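Local coordinates for protein acetylene hydratase Ahy (PDB 2E7Z) that catalyses the non-redox hydration of acetylene to acetaldehyde, using a tungsten-bis(molybdopterin guanine dinucleotide) cofactor and a [4Fe-4S] cluster, at residues A[101-112]-A[404-414]; A[670-678]-A[688-699]. All coordinates share one frame; numbering follows the deposited sequence. Where two conformers were deposited one is given.

Interaction 1. Residues A[101-112]-A[404-414]. With MGD (2-amino-5,6-dimercapto-7-methyl-3,7,8a,9-tetrahydro-8-oxa-1,3,9,10-tetraaza-anthracen-4-one guanosine dinucleotide), chain E.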
loop_
_atom_site.group_PDB
_atom_site.type_symbol
_atom_site.label_atom_id
_atom_site.label_comp_id
_atom_site.label_asym_id
_atom_site.label_seq_id
_atom_site.Cartn_x
_atom_site.Cartn_y
_atom_site.Cartn_z
ATOM N N GLU A 101 23.533 -6.998 5.810
ATOM C CA GLU A 101 22.316 -7.587 5.261
ATOM C C GLU A 101 21.454 -8.256 6.334
ATOM O O GLU A 101 20.307 -8.577 6.065
ATOM C CB GLU A 101 22.656 -8.558 4.115
ATOM C CG GLU A 101 23.473 -9.773 4.523
ATOM C CD GLU A 101 24.974 -9.554 4.434
ATOM O OE1 GLU A 101 25.426 -8.390 4.393
ATOM O OE2 GLU A 101 25.711 -10.558 4.426
ATOM N N SER A 102 22.004 -8.433 7.532
ATOM C CA SER A 102 21.211 -8.970 8.641
ATOM C C SER A 102 20.288 -7.960 9.314
ATOM O O SER A 102 19.548 -8.335 10.231
ATOM C CB SER A 102 22.109 -9.615 9.682
ATOM O OG SER A 102 22.817 -8.651 10.448
ATOM N N LEU A 103 20.290 -6.711 8.851
ATOM C CA LEU A 103 19.284 -5.727 9.282
ATOM C C LEU A 103 18.134 -5.715 8.279
ATOM O O LEU A 103 18.330 -5.437 7.065
ATOM C CB LEU A 103 19.948 -4.344 9.329
ATOM C CG LEU A 103 18.954 -3.191 9.499
ATOM C CD1 LEU A 103 18.221 -3.207 10.859
ATOM C CD2 LEU A 103 19.632 -1.841 9.317
ATOM N N GLY A 104 16.934 -5.983 8.802
ATOM C CA GLY A 104 15.699 -5.883 8.036
ATOM C C GLY A 104 14.906 -4.671 8.515
ATOM O O GLY A 104 14.950 -4.333 9.721
ATOM N N VAL A 105 14.200 -4.011 7.604
ATOM C CA VAL A 105 13.385 -2.839 7.952
ATOM C C VAL A 105 12.007 -2.956 7.318
ATOM O O VAL A 105 11.927 -3.271 6.115
ATOM C CB VAL A 105 14.091 -1.517 7.514
ATOM C CG1 VAL A 105 13.162 -0.311 7.773
ATOM C CG2 VAL A 105 15.392 -1.325 8.235
ATOM N N SER A 106 10.945 -2.708 8.087
ATOM C CA SER A 106 9.601 -2.569 7.534
ATOM C C SER A 106 9.195 -1.136 7.813
ATOM O O SER A 106 9.054 -0.755 8.999
ATOM C CB SER A 106 8.663 -3.591 8.191
ATOM O OG SER A 106 7.320 -3.412 7.795
ATOM N N GLN A 107 9.023 -0.332 6.774
ATOM C CA GLN A 107 8.738 1.095 6.936
ATOM C C GLN A 107 7.549 1.497 6.114
ATOM O O GLN A 107 7.497 1.180 4.913
ATOM C CB GLN A 107 9.944 1.916 6.450
ATOM C CG GLN A 107 9.762 3.424 6.488
ATOM C CD GLN A 107 10.654 4.159 5.519
ATOM O OE1 GLN A 107 11.177 3.555 4.572
ATOM N NE2 GLN A 107 10.802 5.448 5.699
ATOM N N THR A 108 6.595 2.207 6.713
ATOM C CA THR A 108 5.541 2.832 5.921
ATOM C C THR A 108 5.784 4.332 5.906
ATOM O O THR A 108 5.379 5.052 6.855
ATOM C CB THR A 108 4.153 2.522 6.493
ATOM O OG1 THR A 108 3.979 1.094 6.487
ATOM C CG2 THR A 108 3.083 3.181 5.645
ATOM N N GLU A 109 6.433 4.829 4.856
ATOM C CA GLU A 109 6.822 6.222 4.870
ATOM C C GLU A 109 5.623 7.155 4.710
ATOM O O GLU A 109 5.690 8.297 5.191
ATOM C CB GLU A 109 7.919 6.509 3.835
ATOM C CG GLU A 109 8.362 7.968 3.762
ATOM C CD GLU A 109 8.827 8.563 5.096
ATOM O OE1 GLU A 109 8.966 7.824 6.106
ATOM O OE2 GLU A 109 9.041 9.789 5.105
ATOM N N ILE A 110 4.531 6.719 4.059
ATOM C CA ILE A 110 3.413 7.659 3.926
ATOM C C ILE A 110 2.805 8.042 5.265
ATOM O O ILE A 110 2.166 9.089 5.362
ATOM C CB ILE A 110 2.341 7.137 2.928
ATOM C CG1 ILE A 110 1.588 8.290 2.236
ATOM C CG2 ILE A 110 1.385 6.142 3.579
ATOM C CD1 ILE A 110 2.454 9.150 1.275
ATOM N N ASN A 111 3.015 7.199 6.271
ATOM C CA ASN A 111 2.494 7.523 7.582
ATOM C C ASN A 111 3.316 8.556 8.345
ATOM O O ASN A 111 2.888 9.011 9.404
ATOM C CB ASN A 111 2.351 6.268 8.470
ATOM C CG ASN A 111 1.292 5.297 7.976
ATOM O OD1 ASN A 111 0.421 5.654 7.184
ATOM N ND2 ASN A 111 1.389 4.059 8.426
ATOM N N GLN A 112 4.513 8.856 7.840
ATOM C CA GLN A 112 5.502 9.657 8.562
ATOM C C GLN A 112 5.913 10.902 7.806
ATOM O O GLN A 112 6.029 11.981 8.368
ATOM C CB GLN A 112 6.736 8.800 8.819
ATOM C CG GLN A 112 6.436 7.587 9.702
ATOM C CD GLN A 112 7.618 6.674 9.741
ATOM O OE1 GLN A 112 8.457 6.772 10.631
ATOM N NE2 GLN A 112 7.714 5.793 8.752
ATOM N N TYR A 404 20.099 -16.770 4.746
ATOM C CA TYR A 404 21.066 -16.264 5.698
ATOM C C TYR A 404 20.326 -15.559 6.810
ATOM O O TYR A 404 19.143 -15.226 6.646
ATOM C CB TYR A 404 22.073 -15.310 5.034
ATOM C CG TYR A 404 21.478 -14.114 4.298
ATOM C CD1 TYR A 404 21.051 -12.985 4.993
ATOM C CD2 TYR A 404 21.398 -14.109 2.905
ATOM C CE1 TYR A 404 20.520 -11.892 4.334
ATOM C CE2 TYR A 404 20.873 -13.021 2.224
ATOM C CZ TYR A 404 20.431 -11.909 2.964
ATOM O OH TYR A 404 19.943 -10.784 2.321
ATOM N N PRO A 405 21.008 -15.376 7.953
ATOM C CA PRO A 405 20.279 -14.774 9.065
ATOM C C PRO A 405 19.972 -13.298 8.946
ATOM O O PRO A 405 20.799 -12.514 8.522
ATOM C CB PRO A 405 21.208 -14.997 10.271
ATOM C CG PRO A 405 22.294 -15.891 9.821
ATOM C CD PRO A 405 22.340 -15.866 8.338
ATOM N N VAL A 406 18.765 -12.940 9.364
ATOM C CA VAL A 406 18.394 -11.547 9.631
ATOM C C VAL A 406 18.138 -11.492 11.137
ATOM O O VAL A 406 17.387 -12.326 11.664
ATOM C CB VAL A 406 17.141 -11.140 8.854
ATOM C CG1 VAL A 406 16.588 -9.785 9.340
ATOM C CG2 VAL A 406 17.457 -11.094 7.369
ATOM N N LYS A 407 18.828 -10.586 11.830
ATOM C CA LYS A 407 18.885 -10.596 13.282
ATOM C C LYS A 407 18.603 -9.254 13.903
ATOM O O LYS A 407 18.459 -9.205 15.122
ATOM C CB LYS A 407 20.267 -11.102 13.753
ATOM C CG LYS A 407 20.431 -12.601 13.486
ATOM C CD LYS A 407 19.591 -13.439 14.445
ATOM C CE LYS A 407 19.821 -14.912 14.170
ATOM N NZ LYS A 407 19.029 -15.680 15.129
ATOM N N ALA A 408 18.533 -8.188 13.106
ATOM C CA ALA A 408 18.040 -6.894 13.587
ATOM C C ALA A 408 16.844 -6.491 12.742
ATOM O O ALA A 408 16.879 -6.683 11.527
ATOM C CB ALA A 408 19.117 -5.800 13.530
ATOM N N PHE A 409 15.819 -5.913 13.365
ATOM C CA PHE A 409 14.601 -5.567 12.659
ATOM C C PHE A 409 14.048 -4.239 13.178
ATOM O O PHE A 409 13.851 -4.063 14.391
ATOM C CB PHE A 409 13.590 -6.710 12.760
ATOM C CG PHE A 409 12.316 -6.484 11.971
ATOM C CD1 PHE A 409 11.196 -5.860 12.525
ATOM C CD2 PHE A 409 12.255 -6.914 10.641
ATOM C CE1 PHE A 409 10.031 -5.685 11.760
ATOM C CE2 PHE A 409 11.064 -6.773 9.897
ATOM C CZ PHE A 409 9.990 -6.131 10.438
ATOM N N PHE A 410 13.842 -3.291 12.256
ATOM C CA PHE A 410 13.266 -1.995 12.600
ATOM C C PHE A 410 11.885 -1.890 11.968
ATOM O O PHE A 410 11.739 -2.092 10.750
ATOM C CB PHE A 410 14.085 -0.786 12.118
ATOM C CG PHE A 410 15.470 -0.665 12.669
ATOM C CD1 PHE A 410 15.943 -1.445 13.703
ATOM C CD2 PHE A 410 16.311 0.301 12.108
ATOM C CE1 PHE A 410 17.254 -1.279 14.193
ATOM C CE2 PHE A 410 17.603 0.484 12.592
ATOM C CZ PHE A 410 18.057 -0.295 13.666
ATOM N N ALA A 411 10.898 -1.504 12.771
ATOM C CA ALA A 411 9.533 -1.238 12.311
ATOM C C ALA A 411 9.293 0.254 12.422
ATOM O O ALA A 411 9.263 0.780 13.555
ATOM C CB ALA A 411 8.511 -2.029 13.119
ATOM N N LEU A 412 9.105 0.947 11.300
ATOM C CA LEU A 412 8.961 2.406 11.266
ATOM C C LEU A 412 7.572 2.728 10.774
ATOM O O LEU A 412 7.266 2.559 9.602
ATOM C CB LEU A 412 10.024 3.060 10.369
ATOM C CG LEU A 412 11.469 2.630 10.629
ATOM C CD1 LEU A 412 12.441 3.207 9.585
ATOM C CD2 LEU A 412 11.888 2.968 12.035
ATOM N N ALA A 413 6.706 3.144 11.709
ATOM C CA ALA A 413 5.274 3.364 11.459
ATOM C C ALA A 413 4.666 2.167 10.737
ATOM O O ALA A 413 3.928 2.311 9.768
ATOM C CB ALA A 413 5.018 4.673 10.727
ATOM N N SER A 414 4.979 0.978 11.247
ATOM C CA SER A 414 4.551 -0.262 10.629
ATOM C C SER A 414 4.302 -1.321 11.691
ATOM O O SER A 414 5.225 -1.730 12.411
ATOM C CB SER A 414 5.646 -0.725 9.627
ATOM O OG SER A 414 5.389 -2.050 9.150
HETATM P PB MGD E . -0.389 -0.715 9.956
HETATM O O1B MGD E . 0.075 -2.127 9.696
HETATM O O2B MGD E . -1.653 -0.472 10.694
HETATM O O3B MGD E . -0.529 0.113 8.589
HETATM O O3A MGD E . 0.218 -0.657 6.317
HETATM P PA MGD E . 0.532 0.464 7.434
HETATM O O1A MGD E . 0.153 1.838 6.971
HETATM O O2A MGD E . 1.933 0.187 7.891
HETATM O "O5'" MGD E . 0.826 0.007 10.732
HETATM C "C5'" MGD E . 0.885 1.423 10.757
HETATM C "C4'" MGD E . 1.538 1.796 12.073
HETATM O "O4'" MGD E . 1.888 3.186 11.993
HETATM C "C3'" MGD E . 0.595 1.724 13.269
HETATM O "O3'" MGD E . 1.173 0.864 14.266
HETATM C "C2'" MGD E . 0.429 3.169 13.784
HETATM O "O2'" MGD E . 0.296 3.329 15.211
HETATM C "C1'" MGD E . 1.707 3.794 13.292
HETATM N N9 MGD E . 1.667 5.238 13.016
HETATM C C8 MGD E . 0.656 5.946 12.455
HETATM N N7 MGD E . 1.019 7.225 12.263
HETATM C C5 MGD E . 2.312 7.322 12.641
HETATM C C6 MGD E . 3.320 8.367 12.701
HETATM O O6 MGD E . 3.074 9.529 12.316
HETATM N N1 MGD E . 4.531 7.999 13.153
HETATM C C2 MGD E . 4.841 6.798 13.631
HETATM N N2 MGD E . 6.114 6.565 14.061
HETATM N N3 MGD E . 3.966 5.797 13.614
HETATM C C4 MGD E . 2.727 6.021 13.131
HETATM C C10 MGD E . -0.826 -0.388 5.380
HETATM C C11 MGD E . -0.668 -1.388 4.256
HETATM O O11 MGD E . -0.968 -2.660 4.828
HETATM C C12 MGD E . -1.622 -1.062 3.132
HETATM S S12 MGD E . -1.600 0.522 2.487
HETATM C C13 MGD E . -2.424 -2.005 2.611
HETATM S S13 MGD E . -3.599 -1.645 1.432
HETATM C C14 MGD E . -2.372 -3.441 3.033
HETATM N N15 MGD E . -3.549 -3.834 3.792
HETATM C C16 MGD E . -3.486 -5.102 4.291
HETATM C C17 MGD E . -4.652 -5.976 4.479
HETATM O O17 MGD E . -5.797 -5.584 4.163
HETATM N N18 MGD E . -4.437 -7.206 4.987
HETATM C C19 MGD E . -3.208 -7.668 5.329
HETATM N N19 MGD E . -3.060 -8.908 5.841
HETATM N N20 MGD E . -2.111 -6.910 5.206
HETATM C C21 MGD E . -2.190 -5.674 4.698
HETATM N N22 MGD E . -1.079 -4.947 4.554
HETATM C C23 MGD E . -1.090 -3.685 3.846
#

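Interaction 2. Residues A[670-678]-A[688-699]. With MGD (2-amino-5,6-dimercapto-7-methyl-3,7,8a,9-tetrahydro-8-oxa-1,3,9,10-tetraaza-anthracen-4-one guanosine dinucleotide), chain E.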
loop_
_atom_site.group_PDB
_atom_site.type_symbol
_atom_site.label_atom_id
_atom_site.label_comp_id
_atom_site.label_asym_id
_atom_site.label_seq_id
_atom_site.Cartn_x
_atom_site.Cartn_y
_atom_site.Cartn_z
ATOM N N ARG A 670 -16.695 -11.991 4.783
ATOM C CA ARG A 670 -15.741 -10.918 5.040
ATOM C C ARG A 670 -15.088 -11.086 6.406
ATOM O O ARG A 670 -15.772 -11.331 7.405
ATOM C CB ARG A 670 -16.441 -9.549 4.988
ATOM C CG ARG A 670 -15.515 -8.338 5.285
ATOM C CD ARG A 670 -15.382 -8.027 6.783
ATOM N NE ARG A 670 -14.716 -6.739 6.992
ATOM C CZ ARG A 670 -14.970 -5.904 7.999
ATOM N NH1 ARG A 670 -15.882 -6.203 8.925
ATOM N NH2 ARG A 670 -14.326 -4.747 8.065
ATOM N N ILE A 671 -13.763 -10.938 6.427
ATOM C CA ILE A 671 -13.017 -10.735 7.671
ATOM C C ILE A 671 -12.300 -9.377 7.589
ATOM O O ILE A 671 -11.907 -8.941 6.510
ATOM C CB ILE A 671 -12.018 -11.894 7.967
ATOM C CG1 ILE A 671 -10.832 -11.887 6.997
ATOM C CG2 ILE A 671 -12.747 -13.252 7.895
ATOM C CD1 ILE A 671 -9.845 -13.030 7.206
ATOM N N PRO A 672 -12.136 -8.693 8.734
ATOM C CA PRO A 672 -11.513 -7.370 8.715
ATOM C C PRO A 672 -9.992 -7.487 8.736
ATOM O O PRO A 672 -9.464 -8.508 9.178
ATOM C CB PRO A 672 -11.974 -6.768 10.037
ATOM C CG PRO A 672 -12.018 -7.958 10.965
ATOM C CD PRO A 672 -12.496 -9.115 10.099
ATOM N N HIS A 673 -9.303 -6.449 8.268
ATOM C CA HIS A 673 -7.873 -6.370 8.493
ATOM C C HIS A 673 -7.563 -5.379 9.590
ATOM O O HIS A 673 -8.131 -4.285 9.630
ATOM C CB HIS A 673 -7.159 -5.889 7.246
ATOM C CG HIS A 673 -5.729 -5.504 7.488
ATOM N ND1 HIS A 673 -4.775 -6.418 7.871
ATOM C CD2 HIS A 673 -5.097 -4.309 7.395
ATOM C CE1 HIS A 673 -3.610 -5.805 8.005
ATOM N NE2 HIS A 673 -3.780 -4.522 7.728
ATOM N N GLY A 674 -6.602 -5.732 10.443
ATOM C CA GLY A 674 -6.002 -4.749 11.326
ATOM C C GLY A 674 -6.597 -4.722 12.706
ATOM O O GLY A 674 -6.251 -3.872 13.493
ATOM N N ARG A 675 -7.501 -5.655 13.003
ATOM C CA ARG A 675 -8.194 -5.615 14.282
ATOM C C ARG A 675 -7.358 -6.154 15.439
ATOM O O ARG A 675 -6.822 -7.258 15.367
ATOM C CB ARG A 675 -9.513 -6.390 14.172
ATOM C CG ARG A 675 -10.570 -5.612 13.457
ATOM C CD ARG A 675 -11.143 -4.626 14.491
ATOM N NE ARG A 675 -12.083 -3.726 13.910
ATOM C CZ ARG A 675 -12.844 -2.888 14.598
ATOM N NH1 ARG A 675 -12.799 -2.851 15.930
ATOM N NH2 ARG A 675 -13.666 -2.112 13.932
ATOM N N TRP A 676 -7.238 -5.347 16.488
ATOM C CA TRP A 676 -6.669 -5.803 17.739
ATOM C C TRP A 676 -7.283 -4.949 18.847
ATOM O O TRP A 676 -8.088 -4.073 18.553
ATOM C CB TRP A 676 -5.132 -5.752 17.740
ATOM C CG TRP A 676 -4.526 -4.371 17.577
ATOM C CD1 TRP A 676 -4.549 -3.577 16.457
ATOM C CD2 TRP A 676 -3.773 -3.660 18.563
ATOM N NE1 TRP A 676 -3.846 -2.414 16.685
ATOM C CE2 TRP A 676 -3.384 -2.424 17.979
ATOM C CE3 TRP A 676 -3.419 -3.928 19.906
ATOM C CZ2 TRP A 676 -2.635 -1.468 18.674
ATOM C CZ3 TRP A 676 -2.659 -2.981 20.602
ATOM C CH2 TRP A 676 -2.290 -1.751 19.988
ATOM N N CYS A 677 -6.878 -5.184 20.088
ATOM C CA CYS A 677 -7.600 -4.683 21.262
ATOM C C CYS A 677 -6.622 -3.982 22.214
ATOM O O CYS A 677 -6.151 -4.597 23.169
ATOM C CB CYS A 677 -8.259 -5.873 21.970
ATOM S SG CYS A 677 -9.149 -7.045 20.850
ATOM N N PRO A 678 -6.312 -2.698 21.954
ATOM C CA PRO A 678 -5.330 -1.945 22.738
ATOM C C PRO A 678 -5.652 -1.793 24.215
ATOM O O PRO A 678 -4.765 -1.462 24.998
ATOM C CB PRO A 678 -5.303 -0.573 22.046
ATOM C CG PRO A 678 -5.770 -0.839 20.659
ATOM C CD PRO A 678 -6.818 -1.906 20.820
ATOM N N PHE A 688 -0.846 -10.937 22.116
ATOM C CA PHE A 688 -0.393 -9.572 21.852
ATOM C C PHE A 688 -1.580 -8.653 21.647
ATOM O O PHE A 688 -1.801 -8.064 20.577
ATOM C CB PHE A 688 0.642 -9.557 20.708
ATOM C CG PHE A 688 1.818 -10.416 21.018
ATOM C CD1 PHE A 688 2.795 -9.960 21.884
ATOM C CD2 PHE A 688 1.893 -11.727 20.544
ATOM C CE1 PHE A 688 3.857 -10.780 22.263
ATOM C CE2 PHE A 688 2.949 -12.546 20.913
ATOM C CZ PHE A 688 3.943 -12.080 21.743
ATOM N N SER A 689 -2.363 -8.578 22.724
ATOM C CA SER A 689 -3.540 -7.712 22.785
ATOM C C SER A 689 -4.504 -8.050 21.648
ATOM O O SER A 689 -5.081 -7.160 21.010
ATOM C CB SER A 689 -3.160 -6.229 22.783
ATOM O OG SER A 689 -2.252 -5.937 23.828
ATOM N N GLY A 690 -4.695 -9.348 21.421
ATOM C CA GLY A 690 -5.668 -9.806 20.441
ATOM C C GLY A 690 -5.200 -9.933 19.005
ATOM O O GLY A 690 -5.945 -10.422 18.164
ATOM N N ALA A 691 -3.972 -9.501 18.718
ATOM C CA ALA A 691 -3.435 -9.635 17.365
ATOM C C ALA A 691 -3.561 -11.059 16.830
ATOM O O ALA A 691 -3.966 -11.250 15.685
ATOM C CB ALA A 691 -1.983 -9.245 17.393
ATOM N N MET A 692 -3.194 -12.036 17.665
ATOM C CA MET A 692 -3.156 -13.443 17.246
ATOM C C MET A 692 -4.540 -14.062 17.152
ATOM O O MET A 692 -4.679 -15.166 16.637
ATOM C CB MET A 692 -2.265 -14.273 18.189
ATOM C CG MET A 692 -0.798 -13.747 18.361
ATOM S SD MET A 692 0.163 -13.577 16.837
ATOM C CE MET A 692 0.365 -15.323 16.396
ATOM N N LEU A 693 -5.547 -13.338 17.628
ATOM C CA LEU A 693 -6.939 -13.808 17.639
ATOM C C LEU A 693 -7.802 -13.129 16.579
ATOM O O LEU A 693 -8.746 -13.727 16.082
ATOM C CB LEU A 693 -7.565 -13.579 19.024
ATOM C CG LEU A 693 -7.103 -14.522 20.136
ATOM C CD1 LEU A 693 -7.734 -14.090 21.459
ATOM C CD2 LEU A 693 -7.447 -15.981 19.815
ATOM N N HIS A 694 -7.501 -11.881 16.232
ATOM C CA HIS A 694 -8.447 -11.107 15.419
ATOM C C HIS A 694 -7.913 -10.529 14.106
ATOM O O HIS A 694 -8.710 -9.891 13.403
ATOM C CB HIS A 694 -9.077 -9.965 16.240
ATOM C CG HIS A 694 -9.633 -10.410 17.545
ATOM N ND1 HIS A 694 -10.726 -11.247 17.642
ATOM C CD2 HIS A 694 -9.264 -10.116 18.812
ATOM C CE1 HIS A 694 -10.995 -11.462 18.918
ATOM N NE2 HIS A 694 -10.132 -10.779 19.651
ATOM N N ASN A 695 -6.628 -10.740 13.768
ATOM C CA ASN A 695 -6.108 -10.160 12.545
ATOM C C ASN A 695 -6.206 -11.135 11.392
ATOM O O ASN A 695 -5.950 -12.344 11.565
ATOM C CB ASN A 695 -4.641 -9.740 12.703
ATOM C CG ASN A 695 -4.174 -8.891 11.555
ATOM O OD1 ASN A 695 -3.127 -9.169 10.907
ATOM N ND2 ASN A 695 -4.931 -7.876 11.260
ATOM N N ASP A 696 -6.513 -10.604 10.203
ATOM C CA ASP A 696 -6.633 -11.433 9.000
ATOM C C ASP A 696 -5.360 -12.217 8.653
ATOM O O ASP A 696 -5.438 -13.313 8.110
ATOM C CB ASP A 696 -7.118 -10.628 7.780
ATOM C CG ASP A 696 -6.176 -9.507 7.372
ATOM O OD1 ASP A 696 -5.548 -8.893 8.266
ATOM O OD2 ASP A 696 -6.073 -9.229 6.160
ATOM N N ALA A 697 -4.191 -11.665 8.969
ATOM C CA ALA A 697 -2.948 -12.342 8.569
ATOM C C ALA A 697 -2.778 -13.696 9.248
ATOM O O ALA A 697 -1.961 -14.515 8.810
ATOM C CB ALA A 697 -1.753 -11.441 8.795
ATOM N N MET A 698 -3.558 -13.944 10.316
ATOM C CA MET A 698 -3.568 -15.270 10.931
ATOM C C MET A 698 -4.023 -16.386 9.978
ATOM O O MET A 698 -3.736 -17.552 10.212
ATOM C CB MET A 698 -4.449 -15.293 12.191
ATOM C CG MET A 698 -3.886 -14.526 13.408
ATOM S SD MET A 698 -2.272 -15.161 13.921
ATOM C CE MET A 698 -2.727 -16.832 14.408
ATOM N N VAL A 699 -4.782 -16.035 8.945
ATOM C CA VAL A 699 -5.409 -17.052 8.099
ATOM C C VAL A 699 -4.929 -17.024 6.682
ATOM O O VAL A 699 -5.450 -17.769 5.851
ATOM C CB VAL A 699 -6.976 -16.934 8.137
ATOM C CG1 VAL A 699 -7.439 -16.718 9.553
ATOM C CG2 VAL A 699 -7.505 -15.822 7.218
HETATM P PB MGD E . -0.389 -0.715 9.956
HETATM O O1B MGD E . 0.075 -2.127 9.696
HETATM O O2B MGD E . -1.653 -0.472 10.694
HETATM O O3B MGD E . -0.529 0.113 8.589
HETATM O O3A MGD E . 0.218 -0.657 6.317
HETATM P PA MGD E . 0.532 0.464 7.434
HETATM O O1A MGD E . 0.153 1.838 6.971
HETATM O O2A MGD E . 1.933 0.187 7.891
HETATM O "O5'" MGD E . 0.826 0.007 10.732
HETATM C "C5'" MGD E . 0.885 1.423 10.757
HETATM C "C4'" MGD E . 1.538 1.796 12.073
HETATM O "O4'" MGD E . 1.888 3.186 11.993
HETATM C "C3'" MGD E . 0.595 1.724 13.269
HETATM O "O3'" MGD E . 1.173 0.864 14.266
HETATM C "C2'" MGD E . 0.429 3.169 13.784
HETATM O "O2'" MGD E . 0.296 3.329 15.211
HETATM C "C1'" MGD E . 1.707 3.794 13.292
HETATM N N9 MGD E . 1.667 5.238 13.016
HETATM C C8 MGD E . 0.656 5.946 12.455
HETATM N N7 MGD E . 1.019 7.225 12.263
HETATM C C5 MGD E . 2.312 7.322 12.641
HETATM C C6 MGD E . 3.320 8.367 12.701
HETATM O O6 MGD E . 3.074 9.529 12.316
HETATM N N1 MGD E . 4.531 7.999 13.153
HETATM C C2 MGD E . 4.841 6.798 13.631
HETATM N N2 MGD E . 6.114 6.565 14.061
HETATM N N3 MGD E . 3.966 5.797 13.614
HETATM C C4 MGD E . 2.727 6.021 13.131
HETATM C C10 MGD E . -0.826 -0.388 5.380
HETATM C C11 MGD E . -0.668 -1.388 4.256
HETATM O O11 MGD E . -0.968 -2.660 4.828
HETATM C C12 MGD E . -1.622 -1.062 3.132
HETATM S S12 MGD E . -1.600 0.522 2.487
HETATM C C13 MGD E . -2.424 -2.005 2.611
HETATM S S13 MGD E . -3.599 -1.645 1.432
HETATM C C14 MGD E . -2.372 -3.441 3.033
HETATM N N15 MGD E . -3.549 -3.834 3.792
HETATM C C16 MGD E . -3.486 -5.102 4.291
HETATM C C17 MGD E . -4.652 -5.976 4.479
HETATM O O17 MGD E . -5.797 -5.584 4.163
HETATM N N18 MGD E . -4.437 -7.206 4.987
HETATM C C19 MGD E . -3.208 -7.668 5.329
HETATM N N19 MGD E . -3.060 -8.908 5.841
HETATM N N20 MGD E . -2.111 -6.910 5.206
HETATM C C21 MGD E . -2.190 -5.674 4.698
HETATM N N22 MGD E . -1.079 -4.947 4.554
HETATM C C23 MGD E . -1.090 -3.685 3.846
HETATM O O HOH W 1 -8.515 -8.000 11.459
HETATM O O HOH W 2 -2.422 -3.364 24.633
#

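Interaction 1. Residues A[101-112]-A[404-414]
Leu103 to Gln107 pair in register with Ala408 to Leu412 as neighbouring parallel strands of a mixed beta sheet, their segment axes 4.6 Å apart and 15° from parallel, and the loops at their C-terminal ends hold one MGD in the manner of a dinucleotide-binding alpha/beta fold. The ladder runs from Gly104 N to Ala408 O, Phe410 N to Gly104 O, Ser106 N to Phe410 O and Leu412 N to Ser106 O. The tightly packed part is the middle. On the face with Val105 and Leu412, Leu103 CD1 stands over the centre of the Phe410 ring, 3.9 Å from its centroid and 5° off the normal, a CH-pi contact; helices 118-126 and 491-501 cover this face. On the face with Phe409, Ser106 OG and Ser414 OG share a hydrogen bond of 2.7 Å. With chi1 near 180° in both serines (174° in Ser106), each hydroxyl is swung beside its own carbonyl carbon and faces the other; Tyr420 also bonds to Ser106 OG. The N-terminal end is looser and partly exposed: Glu101 CG meets the Tyr404 ring at CE1, 3.6 Å away, while the carboxylate pairs with Lys347. At the ligand end, Gln112 CG and CD rest on Ala413 CB. Asn111 ND2 donates to MGD O1A at 2.9 Å, and Thr108 OG1 gives its hydrogen to MGD O2A at 2.6 Å.

Interaction 2. Residues A[670-678]-A[688-699]
A histidine-carboxylate hydrogen bond against the pterin of MGD, continued by loop-to-turn and loop-to-helix contacts, joins the chain leaving strand 668-671 to the turn and short helix of 688-699 in the molybdopterin dinucleotide-binding domain. His673 ND1 donates to Asp696 OD1 over 2.6 Å at 167°; the oxygen lies in the ring plane and is met on its syn side, although ring and carboxylate planes are 69° apart. The other oxygen, Asp696 OD2, accepts from MGD N18 at 2.9 Å and also from MGD N19. One face of the imidazole lies over the pterin, with MGD C17 3.2 Å from His673 CG, so the pair grips the ring system by edge and face. Farther along, a water accepts from Arg675 N and donates to His694 O, and Cys677 SG lies 3.7 Å from His694 CD2. Cys677 N donates to Ser689 O at 2.8 Å, and Ser689 CB sits at the edge of the Trp676 indole, whose NE1 bonds to Ser610 O. Next to Asp696, Ile671 CD1, in the conformer described, meets Val699 CG2 tip to tip, 3.6 Å apart, and this apolar pair packs on strand 653-660, while Ile671 also touches strand 596-600 and Met692 and Ala697 lean on helix 423-431.

How the interactions relate
Interactions 1 and 2 do not touch, their centres being 21 Å apart and their nearest atoms about 10 Å, yet both bind the same MGD molecule. Interaction 1 takes its diphosphate and reaches the guanosine half, with Ala413 O 3.1 Å from MGD O4'; interaction 2 holds the pterin half. One cofactor therefore joins two parts of the chain, the molybdopterin oxidoreductase part and the dinucleotide-binding part. The pterin end carries the dithiolene sulfurs, and the His673 side chain lies about 8 Å from the tungsten ion and about 7 Å from the second MGD, placing interaction 2 near the metal.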